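Local coordinates for protein 2,3-bisphosphoglycerate-independent phosphoglycerate mutase (Pyrococcus horikoshii, PDB 2ZKT) that probably interconverts 2-phosphoglycerate and 3-phosphoglycerate in glycolysis without needing 2,3-bisphosphoglycerate, as a metal-binding member of the alkaline phosphatase superfamily, at residues F68-F82 with G227-Q241. Numbering follows the deposited sequence.
Sequences FGYDPYETYRGRGFF and GAGTYPNIPMKFTEQ
Thr230 N donates to Arg77 O (3.1 Å), one of three backbone bonds by which two linkers of this alkaline phosphatase-superfamily fold are joined. Residues 227-241 lead from the edge strand 222-229 of the smaller, antiparallel sheet back to the larger, mixed-sheet domain, and residues 68-82 run antiparallel alongside them on the way to the smaller sheet, a worked example of two domain connections satisfying each other's main-chain groups. Gly80 N gives its hydrogen to Gly227 O (2.6 Å), nearly in line with the carbonyl, and Asn233 N reaches Thr75 O on an in-plane lone pair (2.8 Å). A water accepts from Arg77 N and donates to Gly78 O and Thr230 O, so that it bridges the two segments right beside the direct bond from Thr230 N to Arg77 O. Gly78 and Gly229 let the backbones approach to 3.9 Å between their CA atoms.

Side chains fill in around this polar seam. Arg77, bent at chi2 (-70°), lays its guanidinium face over Asn233 CB while NH1 bonds to Glu74 O. The edge of the Tyr231 ring meets the face of Phe81, planes 82° apart, and the Tyr231 hydroxyl is bonded to Ala261 O. Thr75 OG1 donates back to Asp71 O, leaving CG2 against Ile234 CG2, which also sits over one face of Tyr70. At that ring's far end, Tyr70 OH donates in the carbonyl plane to a lone pair of Met236 O, 3.1 Å away.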
# COMPACT_ATOMS: atom_id res chain seq x y z
N PHE B 68 11.89 -18.44 16.27
CA PHE B 68 13.33 -18.64 16.44
C PHE B 68 13.77 -20.08 16.19
O PHE B 68 14.98 -20.38 16.23
CB PHE B 68 13.80 -18.19 17.84
CG PHE B 68 13.75 -16.69 18.04
CD1 PHE B 68 14.32 -15.83 17.10
CD2 PHE B 68 13.11 -16.15 19.15
CE1 PHE B 68 14.26 -14.43 17.27
CE2 PHE B 68 13.03 -14.77 19.34
CZ PHE B 68 13.61 -13.90 18.40
N GLY B 69 12.80 -20.97 15.95
CA GLY B 69 13.11 -22.37 15.66
C GLY B 69 12.80 -23.41 16.73
O GLY B 69 13.19 -24.57 16.61
N TYR B 70 12.08 -23.01 17.78
CA TYR B 70 11.77 -23.94 18.86
C TYR B 70 10.30 -24.37 18.84
O TYR B 70 9.45 -23.72 18.23
CB TYR B 70 12.07 -23.28 20.22
CG TYR B 70 13.53 -22.88 20.39
CD1 TYR B 70 14.51 -23.83 20.72
CD2 TYR B 70 13.93 -21.56 20.16
CE1 TYR B 70 15.86 -23.47 20.81
CE2 TYR B 70 15.28 -21.20 20.24
CZ TYR B 70 16.23 -22.15 20.57
OH TYR B 70 17.56 -21.77 20.66
N ASP B 71 10.03 -25.49 19.52
CA ASP B 71 8.67 -26.00 19.64
C ASP B 71 8.10 -25.34 20.90
O ASP B 71 8.52 -25.65 22.02
CB ASP B 71 8.68 -27.53 19.79
CG ASP B 71 7.28 -28.11 19.99
OD1 ASP B 71 6.71 -27.93 21.09
OD2 ASP B 71 6.76 -28.75 19.05
N PRO B 72 7.14 -24.42 20.73
CA PRO B 72 6.53 -23.72 21.88
C PRO B 72 5.90 -24.64 22.92
O PRO B 72 6.06 -24.41 24.12
CB PRO B 72 5.50 -22.78 21.22
CG PRO B 72 5.13 -23.52 19.94
CD PRO B 72 6.46 -24.06 19.46
N TYR B 73 5.22 -25.70 22.48
CA TYR B 73 4.59 -26.63 23.41
C TYR B 73 5.57 -27.34 24.35
O TYR B 73 5.18 -27.76 25.45
CB TYR B 73 3.76 -27.68 22.66
CG TYR B 73 2.39 -27.18 22.21
CD1 TYR B 73 1.57 -26.46 23.09
CD2 TYR B 73 1.90 -27.47 20.94
CE1 TYR B 73 0.29 -26.04 22.71
CE2 TYR B 73 0.62 -27.07 20.55
CZ TYR B 73 -0.18 -26.35 21.44
OH TYR B 73 -1.45 -25.97 21.06
N GLU B 74 6.83 -27.47 23.93
CA GLU B 74 7.83 -28.15 24.77
C GLU B 74 8.80 -27.21 25.49
O GLU B 74 9.31 -27.54 26.57
CB GLU B 74 8.65 -29.13 23.93
CG GLU B 74 7.82 -30.13 23.15
CD GLU B 74 8.67 -31.27 22.62
OE1 GLU B 74 9.09 -32.12 23.45
OE2 GLU B 74 8.92 -31.31 21.39
N THR B 75 9.07 -26.05 24.89
CA THR B 75 10.01 -25.10 25.49
C THR B 75 9.38 -24.06 26.43
O THR B 75 10.00 -23.67 27.42
CB THR B 75 10.78 -24.34 24.38
OG1 THR B 75 9.84 -23.70 23.50
CG2 THR B 75 11.64 -25.30 23.57
N TYR B 76 8.16 -23.63 26.11
CA TYR B 76 7.47 -22.61 26.90
C TYR B 76 7.23 -22.96 28.37
O TYR B 76 6.59 -23.97 28.70
CB TYR B 76 6.13 -22.25 26.25
CG TYR B 76 5.52 -20.99 26.83
CD1 TYR B 76 6.20 -19.77 26.77
CD2 TYR B 76 4.24 -21.00 27.41
CE1 TYR B 76 5.62 -18.59 27.26
CE2 TYR B 76 3.65 -19.83 27.90
CZ TYR B 76 4.35 -18.63 27.81
OH TYR B 76 3.76 -17.47 28.24
N ARG B 77 7.74 -22.10 29.24
CA ARG B 77 7.58 -22.29 30.67
C ARG B 77 7.04 -21.00 31.31
O ARG B 77 7.42 -20.65 32.44
CB ARG B 77 8.91 -22.71 31.31
CG ARG B 77 9.35 -24.16 30.99
CD ARG B 77 8.46 -25.17 31.69
NE ARG B 77 8.92 -26.56 31.53
CZ ARG B 77 8.83 -27.27 30.40
NH1 ARG B 77 8.30 -26.74 29.30
NH2 ARG B 77 9.27 -28.53 30.38
N GLY B 78 6.17 -20.29 30.58
CA GLY B 78 5.59 -19.06 31.11
C GLY B 78 6.14 -17.79 30.48
O GLY B 78 7.13 -17.83 29.75
N ARG B 79 5.50 -16.66 30.81
CA ARG B 79 5.89 -15.35 30.27
C ARG B 79 6.84 -14.50 31.13
O ARG B 79 7.81 -13.92 30.62
CB ARG B 79 4.62 -14.52 29.99
CG ARG B 79 4.91 -13.08 29.60
CD ARG B 79 3.64 -12.31 29.19
NE ARG B 79 3.97 -10.95 28.76
CZ ARG B 79 3.09 -10.09 28.23
NH1 ARG B 79 1.82 -10.45 28.07
NH2 ARG B 79 3.49 -8.87 27.88
N GLY B 80 6.54 -14.42 32.43
CA GLY B 80 7.34 -13.62 33.36
C GLY B 80 8.83 -13.48 33.11
O GLY B 80 9.35 -12.36 33.01
N PHE B 81 9.53 -14.62 33.02
CA PHE B 81 10.98 -14.61 32.81
C PHE B 81 11.43 -13.78 31.60
O PHE B 81 12.46 -13.10 31.65
CB PHE B 81 11.51 -16.04 32.67
CG PHE B 81 12.99 -16.18 32.92
CD1 PHE B 81 13.91 -15.90 31.91
CD2 PHE B 81 13.46 -16.60 34.17
CE1 PHE B 81 15.29 -16.04 32.14
CE2 PHE B 81 14.84 -16.75 34.41
CZ PHE B 81 15.75 -16.47 33.39
N PHE B 82 10.67 -13.86 30.50
CA PHE B 82 11.00 -13.11 29.28
C PHE B 82 10.84 -11.61 29.54
O PHE B 82 11.67 -10.79 29.10
CB PHE B 82 10.07 -13.52 28.11
CG PHE B 82 10.19 -14.97 27.71
CD1 PHE B 82 11.41 -15.51 27.30
CD2 PHE B 82 9.06 -15.80 27.71
CE1 PHE B 82 11.51 -16.84 26.89
CE2 PHE B 82 9.15 -17.13 27.30
CZ PHE B 82 10.38 -17.65 26.89
N GLY B 227 1.20 -14.35 34.83
CA GLY B 227 2.22 -14.79 33.88
C GLY B 227 3.49 -15.33 34.50
O GLY B 227 4.60 -14.96 34.08
N ALA B 228 3.35 -16.20 35.50
CA ALA B 228 4.51 -16.80 36.17
C ALA B 228 5.39 -17.47 35.11
O ALA B 228 4.89 -18.19 34.23
CB ALA B 228 4.05 -17.82 37.21
N GLY B 229 6.70 -17.24 35.18
CA GLY B 229 7.59 -17.84 34.19
C GLY B 229 9.01 -18.12 34.66
O GLY B 229 9.55 -17.44 35.54
N THR B 230 9.60 -19.15 34.07
CA THR B 230 10.98 -19.54 34.39
C THR B 230 11.71 -19.47 33.05
O THR B 230 11.13 -19.07 32.03
CB THR B 230 11.05 -21.00 34.92
OG1 THR B 230 10.83 -21.93 33.85
CG2 THR B 230 9.99 -21.25 35.99
N TYR B 231 12.99 -19.86 33.05
CA TYR B 231 13.76 -19.87 31.81
C TYR B 231 13.11 -20.95 30.91
O TYR B 231 12.67 -22.00 31.41
CB TYR B 231 15.22 -20.24 32.10
CG TYR B 231 16.11 -20.23 30.88
CD1 TYR B 231 16.60 -19.03 30.36
CD2 TYR B 231 16.47 -21.42 30.24
CE1 TYR B 231 17.44 -19.01 29.24
CE2 TYR B 231 17.30 -21.42 29.12
CZ TYR B 231 17.78 -20.21 28.62
OH TYR B 231 18.60 -20.19 27.51
N PRO B 232 13.04 -20.72 29.59
CA PRO B 232 12.43 -21.73 28.70
C PRO B 232 13.22 -23.05 28.60
O PRO B 232 14.46 -23.05 28.60
CB PRO B 232 12.33 -20.99 27.37
CG PRO B 232 13.55 -20.12 27.39
CD PRO B 232 13.55 -19.57 28.81
N ASN B 233 12.49 -24.16 28.52
CA ASN B 233 13.10 -25.49 28.40
C ASN B 233 13.63 -25.70 26.98
O ASN B 233 13.01 -26.41 26.18
CB ASN B 233 12.08 -26.60 28.73
CG ASN B 233 12.68 -28.00 28.61
OD1 ASN B 233 11.95 -28.99 28.50
ND2 ASN B 233 14.01 -28.09 28.65
N ILE B 234 14.76 -25.08 26.66
CA ILE B 234 15.33 -25.24 25.33
C ILE B 234 16.61 -26.04 25.46
O ILE B 234 17.39 -25.83 26.40
CB ILE B 234 15.65 -23.88 24.67
CG1 ILE B 234 16.66 -23.12 25.52
CG2 ILE B 234 14.37 -23.07 24.49
CD1 ILE B 234 17.33 -21.99 24.77
N PRO B 235 16.86 -26.97 24.51
CA PRO B 235 18.06 -27.82 24.50
C PRO B 235 19.32 -26.97 24.63
O PRO B 235 20.05 -27.04 25.63
CB PRO B 235 17.98 -28.51 23.14
CG PRO B 235 16.51 -28.61 22.89
CD PRO B 235 16.02 -27.24 23.32
N MET B 236 19.56 -26.15 23.61
CA MET B 236 20.72 -25.26 23.57
C MET B 236 20.32 -23.92 22.97
O MET B 236 19.24 -23.78 22.38
CB MET B 236 21.84 -25.90 22.75
CG MET B 236 21.45 -26.28 21.33
SD MET B 236 22.77 -27.18 20.48
CE MET B 236 22.39 -28.86 20.98
N LYS B 237 21.19 -22.92 23.11
CA LYS B 237 20.90 -21.60 22.58
C LYS B 237 21.00 -21.56 21.04
O LYS B 237 21.61 -22.44 20.42
CB LYS B 237 21.85 -20.57 23.22
CG LYS B 237 22.14 -20.86 24.70
CD LYS B 237 22.46 -19.59 25.50
CE LYS B 237 21.19 -18.81 25.85
NZ LYS B 237 21.47 -17.57 26.64
N PHE B 238 20.39 -20.54 20.45
CA PHE B 238 20.37 -20.34 19.00
C PHE B 238 21.80 -20.32 18.44
O PHE B 238 22.14 -21.07 17.52
CB PHE B 238 19.67 -19.00 18.69
CG PHE B 238 19.28 -18.82 17.25
CD1 PHE B 238 18.05 -19.28 16.78
CD2 PHE B 238 20.14 -18.15 16.36
CE1 PHE B 238 17.66 -19.08 15.45
CE2 PHE B 238 19.77 -17.95 15.03
CZ PHE B 238 18.52 -18.41 14.57
N THR B 239 22.63 -19.45 19.03
CA THR B 239 24.03 -19.28 18.63
C THR B 239 24.80 -20.59 18.53
O THR B 239 25.49 -20.83 17.54
CB THR B 239 24.79 -18.35 19.62
OG1 THR B 239 24.50 -18.77 20.97
CG2 THR B 239 24.37 -16.89 19.43
N GLU B 240 24.68 -21.44 19.55
CA GLU B 240 25.41 -22.71 19.52
C GLU B 240 24.73 -23.73 18.61
O GLU B 240 25.39 -24.48 17.89
CB GLU B 240 25.58 -23.29 20.94
CG GLU B 240 24.29 -23.59 21.69
CD GLU B 240 24.56 -24.17 23.08
OE1 GLU B 240 25.24 -25.22 23.16
OE2 GLU B 240 24.08 -23.58 24.08
N GLN B 241 23.40 -23.73 18.63
CA GLN B 241 22.63 -24.67 17.81
C GLN B 241 23.04 -24.57 16.33
O GLN B 241 23.34 -25.58 15.69
CB GLN B 241 21.14 -24.39 17.97
CG GLN B 241 20.22 -25.33 17.22
CD GLN B 241 18.74 -25.00 17.45
OE1 GLN B 241 17.86 -25.58 16.82
NE2 GLN B 241 18.48 -24.06 18.36
O HOH W 1 14.95 -26.62 18.47
O HOH W 2 9.40 -19.73 29.57